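Local coordinates for protein glycine betaine/carnitine/choline ABC transporter (Staphylococcus aureus subsp. aureus Mu50, PDB 3O66) that probably binds glycine betaine, carnitine or choline outside the membrane and hands it to an ABC importer, as the substrate-binding component of that transporter, at residues Q22-M27 with S251-L256; L28-E33 with V270-L275; N71-T76 with P218-S223; D108-A113 with N242-K247. All blocks are in the same frame, centred on the assembly; numbering follows the deposited sequence. Where two conformers were deposited one is given.

In the fold
Helix 19-35 ties the first two contacts together: its N-terminal half meets helix 250-261 in interaction 1, and the next turns meet helix 267-277 in interaction 2. Neither has a hydrogen bond across it; interaction 1 is wholly buried and interaction 2 is edged by a glutamate. Interaction 4, partly buried, lays two loops side by side and touches both helix contacts through Tyr110 and Leu244, with Phe112 reaching interaction 1. Interaction 3 is a surface contact, though close to the middle of the chain, where a short helix meets the chain entering strand 222-227; Ala222 links it to interaction 4. Backbone hydrogen bonding marks these last two, whereas aliphatic and selenomethionine side chains carry the helix pairs.

Interaction 1 (Q22-M27 with S251-L256); sequences QIISHM and SEMQRL
Buried apolar packing joins two helices here, in the lobe of the binding-protein fold that contains both chain ends. The segments 22-27 and 251-256 run at 97°, their axes 11.8 Å apart, so that long side chains have to span the gap. Ile23 comes closest. Its CG1 branch stands anti to the carbonyl carbon, and the CD1 at its tip lies 3.5 Å from the backbone O of Leu256 and 4.1 Å from CE of selenomethionine Met253. Met253 bends at chi2 and chi3 to come back toward helix 19-35, and its SE sits 3.9 Å from CD1 of Ile24, the two chains crossing obliquely. The second selenomethionine, Met27, extends its chain through chi1 and chi2 and turns at chi3 (-69°), which brings its CE within 4.2 Å of Leu256 CD1. The polar chemistry stays within 251-256: Arg255 grips Glu252 OE1 side-on with NE and NH1, a salt bridge of 2.9 Å from NH1. Phe112, from the loop after strand 104-106, packs on both Ile24 and Met253, while Phe274 of helix 267-277 covers Met27 and Glu252; on another side of helix 19-35, Ser25 rests on strands 12-16 and 43-48.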
loop_
_atom_site.group_PDB
_atom_site.type_symbol
_atom_site.label_atom_id
_atom_site.label_comp_id
_atom_site.label_asym_id
_atom_site.label_seq_id
_atom_site.Cartn_x
_atom_site.Cartn_y
_atom_site.Cartn_z
ATOM N N GLN A 22 3.032 10.033 1.042
ATOM C CA GLN A 22 3.590 11.230 1.673
ATOM C C GLN A 22 3.942 10.990 3.150
ATOM O O GLN A 22 5.004 11.421 3.606
ATOM C CB GLN A 22 2.696 12.443 1.470
ATOM C CG GLN A 22 2.531 12.763 -0.031
ATOM C CD GLN A 22 1.490 13.803 -0.294
ATOM O OE1 GLN A 22 0.491 13.909 0.430
ATOM N NE2 GLN A 22 1.703 14.589 -1.348
ATOM N N ILE A 23 3.064 10.307 3.866
ATOM C CA ILE A 23 3.336 9.906 5.265
ATOM C C ILE A 23 4.658 9.120 5.388
ATOM O O ILE A 23 5.573 9.525 6.146
ATOM C CB ILE A 23 2.134 9.153 5.905
ATOM C CG1 ILE A 23 0.926 10.088 6.042
ATOM C CG2 ILE A 23 2.514 8.506 7.351
ATOM C CD1 ILE A 23 -0.423 9.338 6.240
ATOM N N ILE A 24 4.768 8.023 4.648
ATOM C CA ILE A 24 5.967 7.173 4.721
ATOM C C ILE A 24 7.219 7.863 4.154
ATOM O O ILE A 24 8.314 7.676 4.677
ATOM C CB ILE A 24 5.733 5.853 4.020
ATOM C CG1 ILE A 24 4.483 5.172 4.581
ATOM C CG2 ILE A 24 6.962 4.942 4.154
ATOM C CD1 ILE A 24 3.989 4.045 3.698
ATOM N N SER A 25 7.067 8.665 3.101
ATOM C CA SER A 25 8.222 9.465 2.606
ATOM C C SER A 25 8.729 10.478 3.626
ATOM O O SER A 25 9.943 10.651 3.808
ATOM C CB SER A 25 7.893 10.144 1.277
ATOM O OG SER A 25 7.530 9.152 0.341
ATOM N N HIS A 26 7.804 11.131 4.328
ATOM C CA HIS A 26 8.224 12.077 5.349
ATOM C C HIS A 26 8.793 11.351 6.535
ATOM O O HIS A 26 9.660 11.897 7.219
ATOM C CB HIS A 26 7.059 12.974 5.809
ATOM C CG HIS A 26 6.839 14.137 4.911
ATOM N ND1 HIS A 26 7.735 15.178 4.809
ATOM C CD2 HIS A 26 5.847 14.404 4.030
ATOM C CE1 HIS A 26 7.294 16.050 3.920
ATOM N NE2 HIS A 26 6.149 15.603 3.434
HETATM N N MSE A 27 8.322 10.125 6.773
HETATM C CA MSE A 27 8.800 9.343 7.900
HETATM C C MSE A 27 10.255 8.956 7.658
HETATM O O MSE A 27 11.090 9.121 8.556
HETATM C CB MSE A 27 7.894 8.126 8.118
HETATM C CG MSE A 27 8.093 7.384 9.389
HETATM SE SE MSE A 27 6.916 5.798 9.358
HETATM C CE MSE A 27 5.134 6.610 9.497
ATOM N N SER A 251 -3.664 -2.373 9.605
ATOM C CA SER A 251 -4.539 -1.618 10.534
ATOM C C SER A 251 -3.906 -0.266 10.915
ATOM O O SER A 251 -4.570 0.752 11.008
ATOM C CB SER A 251 -4.748 -2.429 11.827
ATOM O OG SER A 251 -5.458 -3.636 11.571
ATOM N N GLU A 252 -2.596 -0.262 11.120
ATOM C CA GLU A 252 -1.892 0.968 11.484
ATOM C C GLU A 252 -1.825 1.948 10.311
ATOM O O GLU A 252 -1.986 3.149 10.503
ATOM C CB GLU A 252 -0.484 0.656 12.000
ATOM C CG GLU A 252 0.227 1.841 12.610
ATOM C CD GLU A 252 -0.465 2.370 13.859
ATOM O OE1 GLU A 252 -1.295 1.646 14.465
ATOM O OE2 GLU A 252 -0.136 3.514 14.252
HETATM N N MSE A 253 -1.604 1.438 9.102
HETATM C CA MSE A 253 -1.587 2.300 7.900
HETATM C C MSE A 253 -2.959 2.917 7.688
HETATM O O MSE A 253 -3.035 4.069 7.267
HETATM C CB MSE A 253 -1.193 1.508 6.644
HETATM C CG MSE A 253 -0.821 2.393 5.404
HETATM SE SE MSE A 253 0.762 3.527 5.764
HETATM C CE MSE A 253 -0.115 5.267 5.971
ATOM N N GLN A 254 -4.025 2.145 7.931
ATOM C CA GLN A 254 -5.383 2.686 7.863
ATOM C C GLN A 254 -5.525 3.855 8.831
ATOM O O GLN A 254 -5.997 4.938 8.436
ATOM C CB GLN A 254 -6.434 1.622 8.172
ATOM C CG GLN A 254 -6.572 0.514 7.095
ATOM C CD GLN A 254 -7.181 -0.737 7.678
ATOM O OE1 GLN A 254 -7.551 -0.757 8.860
ATOM N NE2 GLN A 254 -7.308 -1.787 6.864
ATOM N N ARG A 255 -5.067 3.656 10.076
ATOM C CA ARG A 255 -5.116 4.711 11.086
ATOM C C ARG A 255 -4.304 5.941 10.711
ATOM O O ARG A 255 -4.749 7.075 10.934
ATOM C CB ARG A 255 -4.678 4.221 12.496
ATOM C CG ARG A 255 -5.760 3.410 13.240
ATOM C CD ARG A 255 -5.293 3.014 14.673
ATOM N NE ARG A 255 -4.264 1.974 14.619
ATOM C CZ ARG A 255 -4.510 0.667 14.512
ATOM N NH1 ARG A 255 -3.499 -0.182 14.464
ATOM N NH2 ARG A 255 -5.760 0.207 14.434
ATOM N N LEU A 256 -3.106 5.731 10.178
ATOM C CA LEU A 256 -2.253 6.847 9.787
ATOM C C LEU A 256 -2.894 7.590 8.634
ATOM O O LEU A 256 -2.941 8.819 8.630
ATOM C CB LEU A 256 -0.846 6.343 9.391
ATOM C CG LEU A 256 -0.033 5.799 10.568
ATOM C CD1 LEU A 256 1.229 5.113 10.022
ATOM C CD2 LEU A 256 0.298 6.901 11.619
#

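Interaction 2 (L28-E33 with V270-L275); sequences LRLLIE and VAEEFL
This is a helix-helix packing contact in the lobe of the periplasmic-binding-protein fold that holds both chain ends, where helix 267-277 lies against helix 19-35. The short segments cross at -50° with axes 9.7 Å apart, close enough for side chains of each to lie against the backbone of the other. Leu30 does most of the work. Its CG is anti to the carbonyl carbon (chi1 -67°), which carries CD1 over the opposing helix to 3.7 Å from Glu272 CB and 4.3 Å from Ala271 CB. Leu30 and Glu272 cross at about a right angle, so the leucine methyl meets the aliphatic base of the glutamate. From the other helix, Leu275 sends CD1 to 3.6 Å from Leu30 CB and also toward the backbone N of Leu31; its CD2 faces Leu31 CD1 at 4.3 Å. One face of the Arg29 guanidinium rests on Leu30 CG, off centre, while Arg29 NH1 and Glu33 OE2 form a salt bridge at 3.1 Å whose hydrogen bond is bent and weak. Ala271 and Leu275 also lie on Met27, one turn earlier in helix 19-35. Phe274 and Val270 pack on helix 250-261, and Leu31 and Ile32 touch helix 236-242.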
loop_
_atom_site.group_PDB
_atom_site.type_symbol
_atom_site.label_atom_id
_atom_site.label_comp_id
_atom_site.label_asym_id
_atom_site.label_seq_id
_atom_site.Cartn_x
_atom_site.Cartn_y
_atom_site.Cartn_z
ATOM N N LEU A 28 10.574 8.544 6.423
ATOM C CA LEU A 28 11.972 8.249 6.060
ATOM C C LEU A 28 12.819 9.502 6.158
ATOM O O LEU A 28 13.943 9.454 6.659
ATOM C CB LEU A 28 12.082 7.662 4.644
ATOM C CG LEU A 28 11.583 6.222 4.488
ATOM C CD1 LEU A 28 11.531 5.864 3.004
ATOM C CD2 LEU A 28 12.467 5.234 5.246
ATOM N N ARG A 29 12.274 10.638 5.717
ATOM C CA ARG A 29 13.053 11.890 5.729
ATOM C C ARG A 29 13.431 12.246 7.173
ATOM O O ARG A 29 14.601 12.588 7.474
ATOM C CB ARG A 29 12.264 13.047 5.074
ATOM C CG ARG A 29 12.917 14.416 5.268
ATOM C CD ARG A 29 12.033 15.527 4.683
ATOM N NE ARG A 29 10.773 15.710 5.429
ATOM C CZ ARG A 29 10.637 16.460 6.517
ATOM N NH1 ARG A 29 11.676 17.124 7.015
ATOM N NH2 ARG A 29 9.448 16.563 7.104
ATOM N N LEU A 30 12.436 12.188 8.057
ATOM C CA LEU A 30 12.642 12.542 9.451
ATOM C C LEU A 30 13.522 11.542 10.173
ATOM O O LEU A 30 14.317 11.916 11.036
ATOM C CB LEU A 30 11.305 12.771 10.184
ATOM C CG LEU A 30 10.474 13.985 9.747
ATOM C CD1 LEU A 30 9.003 13.800 10.160
ATOM C CD2 LEU A 30 11.028 15.353 10.284
ATOM N N LEU A 31 13.388 10.267 9.815
ATOM C CA LEU A 31 14.151 9.238 10.487
ATOM C C LEU A 31 15.616 9.348 10.072
ATOM O O LEU A 31 16.499 9.200 10.909
ATOM C CB LEU A 31 13.582 7.857 10.147
ATOM C CG LEU A 31 14.179 6.667 10.871
ATOM C CD1 LEU A 31 14.119 6.808 12.389
ATOM C CD2 LEU A 31 13.449 5.397 10.394
ATOM N N ILE A 32 15.872 9.632 8.794
ATOM C CA ILE A 32 17.250 9.850 8.318
ATOM C C ILE A 32 17.855 11.081 8.989
ATOM O O ILE A 32 18.994 11.035 9.477
ATOM C CB ILE A 32 17.316 9.938 6.788
ATOM C CG1 ILE A 32 16.992 8.547 6.193
ATOM C CG2 ILE A 32 18.676 10.481 6.320
ATOM C CD1 ILE A 32 16.561 8.604 4.732
ATOM N N GLU A 33 17.099 12.180 9.042
ATOM C CA GLU A 33 17.591 13.346 9.792
ATOM C C GLU A 33 17.957 12.950 11.217
ATOM O O GLU A 33 19.001 13.385 11.751
ATOM C CB GLU A 33 16.579 14.490 9.801
ATOM C CG GLU A 33 16.422 15.149 8.446
ATOM C CD GLU A 33 15.403 16.289 8.437
ATOM O OE1 GLU A 33 15.315 17.022 9.450
ATOM O OE2 GLU A 33 14.705 16.451 7.400
ATOM N N VAL A 270 1.879 13.799 10.697
ATOM C CA VAL A 270 1.492 12.425 11.034
ATOM C C VAL A 270 2.755 11.538 11.164
ATOM O O VAL A 270 2.877 10.723 12.114
ATOM C CB VAL A 270 0.556 11.843 9.941
ATOM C CG1 VAL A 270 0.250 10.323 10.189
ATOM C CG2 VAL A 270 -0.739 12.700 9.804
ATOM N N ALA A 271 3.681 11.700 10.215
ATOM C CA ALA A 271 4.933 10.923 10.229
ATOM C C ALA A 271 5.721 11.179 11.526
ATOM O O ALA A 271 6.185 10.247 12.171
ATOM C CB ALA A 271 5.821 11.232 8.961
ATOM N N GLU A 272 5.853 12.449 11.911
ATOM C CA GLU A 272 6.643 12.792 13.088
ATOM C C GLU A 272 5.999 12.316 14.384
ATOM O O GLU A 272 6.699 11.833 15.264
ATOM C CB GLU A 272 6.938 14.285 13.155
ATOM C CG GLU A 272 8.047 14.638 14.154
ATOM C CD GLU A 272 8.536 16.085 14.014
ATOM O OE1 GLU A 272 7.703 16.971 13.708
ATOM O OE2 GLU A 272 9.756 16.332 14.217
ATOM N N GLU A 273 4.675 12.440 14.493
ATOM C CA GLU A 273 3.982 11.962 15.679
ATOM C C GLU A 273 4.157 10.446 15.880
ATOM O O GLU A 273 4.410 9.985 17.016
ATOM C CB GLU A 273 2.502 12.388 15.673
ATOM C CG GLU A 273 2.347 13.894 15.780
ATOM C CD GLU A 273 0.898 14.388 15.862
ATOM O OE1 GLU A 273 -0.065 13.604 15.628
ATOM O OE2 GLU A 273 0.738 15.593 16.159
ATOM N N PHE A 274 4.074 9.707 14.777
ATOM C CA PHE A 274 4.301 8.263 14.775
ATOM C C PHE A 274 5.742 7.956 15.228
ATOM O O PHE A 274 5.963 7.110 16.101
ATOM C CB PHE A 274 4.027 7.679 13.388
ATOM C CG PHE A 274 4.162 6.183 13.319
ATOM C CD1 PHE A 274 3.161 5.361 13.837
ATOM C CD2 PHE A 274 5.276 5.614 12.719
ATOM C CE1 PHE A 274 3.256 3.957 13.773
ATOM C CE2 PHE A 274 5.409 4.191 12.630
ATOM C CZ PHE A 274 4.386 3.367 13.163
ATOM N N LEU A 275 6.708 8.657 14.650
ATOM C CA LEU A 275 8.096 8.440 15.010
ATOM C C LEU A 275 8.333 8.725 16.486
ATOM O O LEU A 275 9.015 7.951 17.159
ATOM C CB LEU A 275 9.061 9.291 14.172
ATOM C CG LEU A 275 9.197 8.809 12.749
ATOM C CD1 LEU A 275 9.952 9.832 11.869
ATOM C CD2 LEU A 275 9.835 7.366 12.709
#

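Interaction 3 (N71-T76 with P218-S223)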
loop_
_atom_site.group_PDB
_atom_site.type_symbol
_atom_site.label_atom_id
_atom_site.label_comp_id
_atom_site.label_asym_id
_atom_site.label_seq_id
_atom_site.Cartn_x
_atom_site.Cartn_y
_atom_site.Cartn_z
ATOM N N ASN A 71 4.983 -4.417 -4.107
ATOM C CA ASN A 71 5.700 -5.461 -4.880
ATOM C C ASN A 71 4.966 -5.990 -6.123
ATOM O O ASN A 71 5.578 -6.126 -7.176
ATOM C CB ASN A 71 6.324 -6.570 -4.019
ATOM C CG ASN A 71 5.298 -7.399 -3.228
ATOM O OD1 ASN A 71 4.067 -7.167 -3.261
ATOM N ND2 ASN A 71 5.826 -8.371 -2.483
ATOM N N GLY A 72 3.659 -6.242 -6.013
ATOM C CA GLY A 72 2.906 -6.713 -7.177
ATOM C C GLY A 72 2.900 -5.702 -8.318
ATOM O O GLY A 72 2.851 -6.076 -9.494
ATOM N N THR A 73 2.951 -4.416 -7.985
ATOM C CA THR A 73 2.982 -3.393 -9.023
ATOM C C THR A 73 4.330 -3.437 -9.704
ATOM O O THR A 73 4.409 -3.418 -10.934
ATOM C CB THR A 73 2.790 -2.002 -8.456
ATOM O OG1 THR A 73 1.480 -1.914 -7.880
ATOM C CG2 THR A 73 2.947 -0.948 -9.587
ATOM N N ASP A 74 5.396 -3.472 -8.907
ATOM C CA ASP A 74 6.725 -3.385 -9.501
ATOM C C ASP A 74 7.218 -4.683 -10.180
ATOM O O ASP A 74 8.037 -4.633 -11.106
ATOM C CB ASP A 74 7.702 -2.835 -8.476
ATOM C CG ASP A 74 7.595 -1.331 -8.353
ATOM O OD1 ASP A 74 7.675 -0.632 -9.385
ATOM O OD2 ASP A 74 7.388 -0.842 -7.234
ATOM N N LEU A 75 6.706 -5.827 -9.716
ATOM C CA LEU A 75 7.017 -7.108 -10.331
ATOM C C LEU A 75 6.496 -7.235 -11.764
ATOM O O LEU A 75 7.193 -7.792 -12.619
ATOM C CB LEU A 75 6.533 -8.291 -9.484
ATOM C CG LEU A 75 6.879 -9.700 -9.980
ATOM C CD1 LEU A 75 8.396 -9.902 -10.128
ATOM C CD2 LEU A 75 6.315 -10.754 -9.062
ATOM N N THR A 76 5.274 -6.768 -12.021
ATOM C CA THR A 76 4.741 -6.832 -13.374
ATOM C C THR A 76 4.978 -5.547 -14.182
ATOM O O THR A 76 4.877 -5.550 -15.412
ATOM C CB THR A 76 3.240 -7.206 -13.388
ATOM O OG1 THR A 76 2.495 -6.168 -12.758
ATOM C CG2 THR A 76 2.997 -8.548 -12.667
ATOM N N PRO A 218 -2.855 -10.597 -6.610
ATOM C CA PRO A 218 -1.485 -10.884 -6.225
ATOM C C PRO A 218 -1.132 -9.977 -5.042
ATOM O O PRO A 218 -1.901 -9.065 -4.734
ATOM C CB PRO A 218 -0.683 -10.535 -7.489
ATOM C CG PRO A 218 -1.528 -9.472 -8.172
ATOM C CD PRO A 218 -2.947 -9.845 -7.879
ATOM N N PRO A 219 0.001 -10.239 -4.370
ATOM C CA PRO A 219 0.393 -9.386 -3.233
ATOM C C PRO A 219 0.779 -7.988 -3.669
ATOM O O PRO A 219 1.323 -7.790 -4.767
ATOM C CB PRO A 219 1.640 -10.068 -2.655
ATOM C CG PRO A 219 1.793 -11.349 -3.395
ATOM C CD PRO A 219 0.915 -11.374 -4.588
ATOM N N TYR A 220 0.496 -7.038 -2.795
ATOM C CA TYR A 220 0.937 -5.679 -2.968
ATOM C C TYR A 220 1.528 -5.227 -1.633
ATOM O O TYR A 220 1.136 -4.191 -1.056
ATOM C CB TYR A 220 -0.265 -4.811 -3.372
ATOM C CG TYR A 220 -0.737 -5.112 -4.774
ATOM C CD1 TYR A 220 -1.764 -6.036 -5.005
ATOM C CD2 TYR A 220 -0.130 -4.511 -5.862
ATOM C CE1 TYR A 220 -2.206 -6.317 -6.310
ATOM C CE2 TYR A 220 -0.552 -4.775 -7.171
ATOM C CZ TYR A 220 -1.583 -5.681 -7.385
ATOM O OH TYR A 220 -1.997 -5.938 -8.651
ATOM N N ALA A 221 2.471 -6.022 -1.140
ATOM C CA ALA A 221 3.212 -5.647 0.066
ATOM C C ALA A 221 3.986 -4.343 -0.212
ATOM O O ALA A 221 4.576 -4.186 -1.255
ATOM C CB ALA A 221 4.156 -6.756 0.457
ATOM N N ALA A 222 3.952 -3.427 0.742
ATOM C CA ALA A 222 4.586 -2.107 0.615
ATOM C C ALA A 222 5.965 -2.093 1.265
ATOM O O ALA A 222 6.120 -2.588 2.416
ATOM C CB ALA A 222 3.694 -1.054 1.293
ATOM N N SER A 223 6.941 -1.502 0.556
ATOM C CA SER A 223 8.328 -1.398 1.041
ATOM C C SER A 223 8.954 -0.124 0.543
ATOM O O SER A 223 8.481 0.439 -0.449
ATOM C CB SER A 223 9.198 -2.530 0.482
ATOM O OG SER A 223 8.721 -3.828 0.808
#
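Asn71 opens helix 71-76 and carries the contact, so its side chain is the one to follow. CB lies 4.0 Å from the backbone O of Ala221. The first torsion (chi1 63°) then folds CG back over the main chain and turns the amide toward the chain leading into strand 222-227. At the tip, OD1 accepts a weak, bent hydrogen bond from Ala221 N at 2.9 Å. The same oxygen lies only 3.2 Å from Pro219 O, where two acceptors face each other without a bond. ND2 rests 3.7 Å from Ala221 CB, and the Asn71 side chain also packs on Met91 and Thr94 of helix 87-102. The backbone of Asn71 completes the pairing: its N gives a straighter bond (157°) to Ala221 O at 2.9 Å, in the carbonyl plane, so residue 71 grips both the N and the O of Ala221.

Gly72 comes next, its CA pressed against Pro219 O in a CA-H...O contact; a CB there would clash with that oxygen. Beyond it, Thr73 OG1 meets the edge of the Tyr220 ring, 3.6 Å from CE2, the two side chains crossing at about a right angle. A triethylene glycol, probably from the crystallisation liquor, sits beside the Tyr220 side chain.

Chemically, one asparagine acts here as both donor and acceptor, pairing with a single alanine almost as a strand neighbour would. This ties the start of the helix to 218-223, where the chain of this two-lobed binding-protein fold returns from one lobe to the other.

Interaction 4 (D108-A113 with N242-K247); sequences DSYGFA and NKLTGK
Two loops run backbone to backbone here, with Tyr110 and Gly111 CA atoms 4.5 and 4.2 Å from those of Thr245 and Gly246, and Gly246 N gives a hydrogen bond to a lone pair of Ser109 O at 2.9 Å. Segment 108-113 lies on a connection between the lobes of the two-lobed binding-protein fold, and 242-247 leads from helix 236-242 to helix 250-261. Successive beta turns shape 242-247, type I from Asn242 to Thr245 and type II from Leu244 to Lys247, while 108-113 holds an ST turn in which Ser109 OG accepts from Gly111 N; this hydroxyl is also hydrogen-bonded to Ala222 O. Gly111 and Gly246 have positive phi, and at Gly111 (phi 122°) a CB would collide with the preceding carbonyl O.

Among side chains, Leu244 runs alongside the Tyr110 ring. Leu244 CB comes to the ring edge, 3.7 Å from CE1, and Leu244 O also lies in the ring plane at that edge. The ring runs on toward helix 19-35, where it meets Ile24 and Leu28, and its hydroxyl is hydrogen-bonded to Gly67 O. Toward solvent, at Asp108, Thr245 turns CG2 to 3.5 Å from Asp108 CB, the carboxylate being held by Gln95. Thr245 OG1 accepts from Asn242 ND2, exactly in the amide plane. A water bridges the loops, accepting from Asp108 N and from Asn242 ND2, each at 2.8 Å.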
loop_
_atom_site.group_PDB
_atom_site.type_symbol
_atom_site.label_atom_id
_atom_site.label_comp_id
_atom_site.label_asym_id
_atom_site.label_seq_id
_atom_site.Cartn_x
_atom_site.Cartn_y
_atom_site.Cartn_z
ATOM N N ASP A 108 12.486 -5.379 2.712
ATOM C CA ASP A 108 11.412 -6.146 3.348
ATOM C C ASP A 108 10.258 -5.182 3.665
ATOM O O ASP A 108 10.481 -4.004 3.871
ATOM C CB ASP A 108 11.889 -6.828 4.621
ATOM C CG ASP A 108 12.784 -8.047 4.351
ATOM O OD1 ASP A 108 12.909 -8.501 3.194
ATOM O OD2 ASP A 108 13.366 -8.554 5.324
ATOM N N SER A 109 9.032 -5.697 3.702
ATOM C CA SER A 109 7.866 -4.849 3.836
ATOM C C SER A 109 7.767 -4.077 5.125
ATOM O O SER A 109 8.187 -4.550 6.211
ATOM C CB SER A 109 6.579 -5.664 3.613
ATOM O OG SER A 109 5.409 -4.855 3.784
ATOM N N TYR A 110 7.231 -2.875 5.005
ATOM C CA TYR A 110 6.787 -2.107 6.181
ATOM C C TYR A 110 5.851 -2.900 7.119
ATOM O O TYR A 110 5.786 -2.619 8.319
ATOM C CB TYR A 110 6.067 -0.854 5.726
ATOM C CG TYR A 110 6.982 0.175 5.114
ATOM C CD1 TYR A 110 8.050 0.699 5.844
ATOM C CD2 TYR A 110 6.755 0.639 3.811
ATOM C CE1 TYR A 110 8.875 1.652 5.291
ATOM C CE2 TYR A 110 7.576 1.588 3.221
ATOM C CZ TYR A 110 8.635 2.087 3.969
ATOM O OH TYR A 110 9.436 3.029 3.411
ATOM N N GLY A 111 5.099 -3.840 6.542
ATOM C CA GLY A 111 4.203 -4.705 7.318
ATOM C C GLY A 111 2.756 -4.604 6.865
ATOM O O GLY A 111 1.885 -5.307 7.381
ATOM N N PHE A 112 2.498 -3.754 5.870
ATOM C CA PHE A 112 1.164 -3.666 5.284
ATOM C C PHE A 112 1.174 -3.978 3.771
ATOM O O PHE A 112 2.216 -3.939 3.123
ATOM C CB PHE A 112 0.530 -2.274 5.547
ATOM C CG PHE A 112 1.216 -1.112 4.828
ATOM C CD1 PHE A 112 0.752 -0.668 3.581
ATOM C CD2 PHE A 112 2.286 -0.435 5.416
ATOM C CE1 PHE A 112 1.342 0.405 2.929
ATOM C CE2 PHE A 112 2.908 0.645 4.771
ATOM C CZ PHE A 112 2.430 1.085 3.528
ATOM N N ALA A 113 -0.015 -4.308 3.258
ATOM C CA ALA A 113 -0.302 -4.411 1.824
ATOM C C ALA A 113 -1.441 -3.448 1.443
ATOM O O ALA A 113 -2.421 -3.300 2.197
ATOM C CB ALA A 113 -0.658 -5.840 1.461
ATOM N N ASN A 242 15.802 0.001 7.375
ATOM C CA ASN A 242 15.361 -1.251 8.005
ATOM C C ASN A 242 14.723 -1.090 9.377
ATOM O O ASN A 242 14.047 -1.993 9.833
ATOM C CB ASN A 242 16.496 -2.274 8.061
ATOM C CG ASN A 242 16.600 -3.107 6.775
ATOM O OD1 ASN A 242 17.704 -3.333 6.266
ATOM N ND2 ASN A 242 15.454 -3.566 6.247
ATOM N N LYS A 243 14.906 0.053 10.030
ATOM C CA LYS A 243 14.237 0.278 11.304
ATOM C C LYS A 243 12.717 0.235 11.127
ATOM O O LYS A 243 12.006 -0.087 12.062
ATOM C CB LYS A 243 14.598 1.644 11.872
ATOM C CG LYS A 243 15.886 1.765 12.639
ATOM C CD LYS A 243 15.957 3.267 13.044
ATOM C CE LYS A 243 16.649 3.453 14.343
ATOM N NZ LYS A 243 16.564 4.842 14.838
ATOM N N LEU A 244 12.225 0.577 9.925
ATOM C CA LEU A 244 10.783 0.617 9.689
ATOM C C LEU A 244 10.202 -0.718 9.229
ATOM O O LEU A 244 8.993 -0.837 9.116
ATOM C CB LEU A 244 10.428 1.732 8.685
ATOM C CG LEU A 244 10.725 3.181 9.189
ATOM C CD1 LEU A 244 10.295 4.217 8.157
ATOM C CD2 LEU A 244 10.019 3.463 10.480
ATOM N N THR A 245 11.049 -1.705 8.955
ATOM C CA THR A 245 10.587 -3.006 8.468
ATOM C C THR A 245 9.676 -3.702 9.499
ATOM O O THR A 245 10.087 -3.907 10.642
ATOM C CB THR A 245 11.805 -3.903 8.126
ATOM O OG1 THR A 245 12.509 -3.322 7.017
ATOM C CG2 THR A 245 11.372 -5.345 7.784
ATOM N N GLY A 246 8.450 -4.068 9.089
ATOM C CA GLY A 246 7.449 -4.654 9.992
ATOM C C GLY A 246 6.725 -3.704 10.946
ATOM O O GLY A 246 5.816 -4.127 11.665
ATOM N N LYS A 247 7.095 -2.425 10.974
ATOM C CA LYS A 247 6.537 -1.490 11.978
ATOM C C LYS A 247 5.167 -0.837 11.689
ATOM O O LYS A 247 4.613 -0.080 12.532
ATOM C CB LYS A 247 7.557 -0.417 12.365
ATOM C CG LYS A 247 8.971 -0.925 12.655
ATOM C CD LYS A 247 9.108 -1.797 13.937
ATOM C CE LYS A 247 10.393 -2.668 13.879
ATOM N NZ LYS A 247 11.649 -1.818 14.074
HETATM O O HOH W 1 14.893 -5.392 4.222
#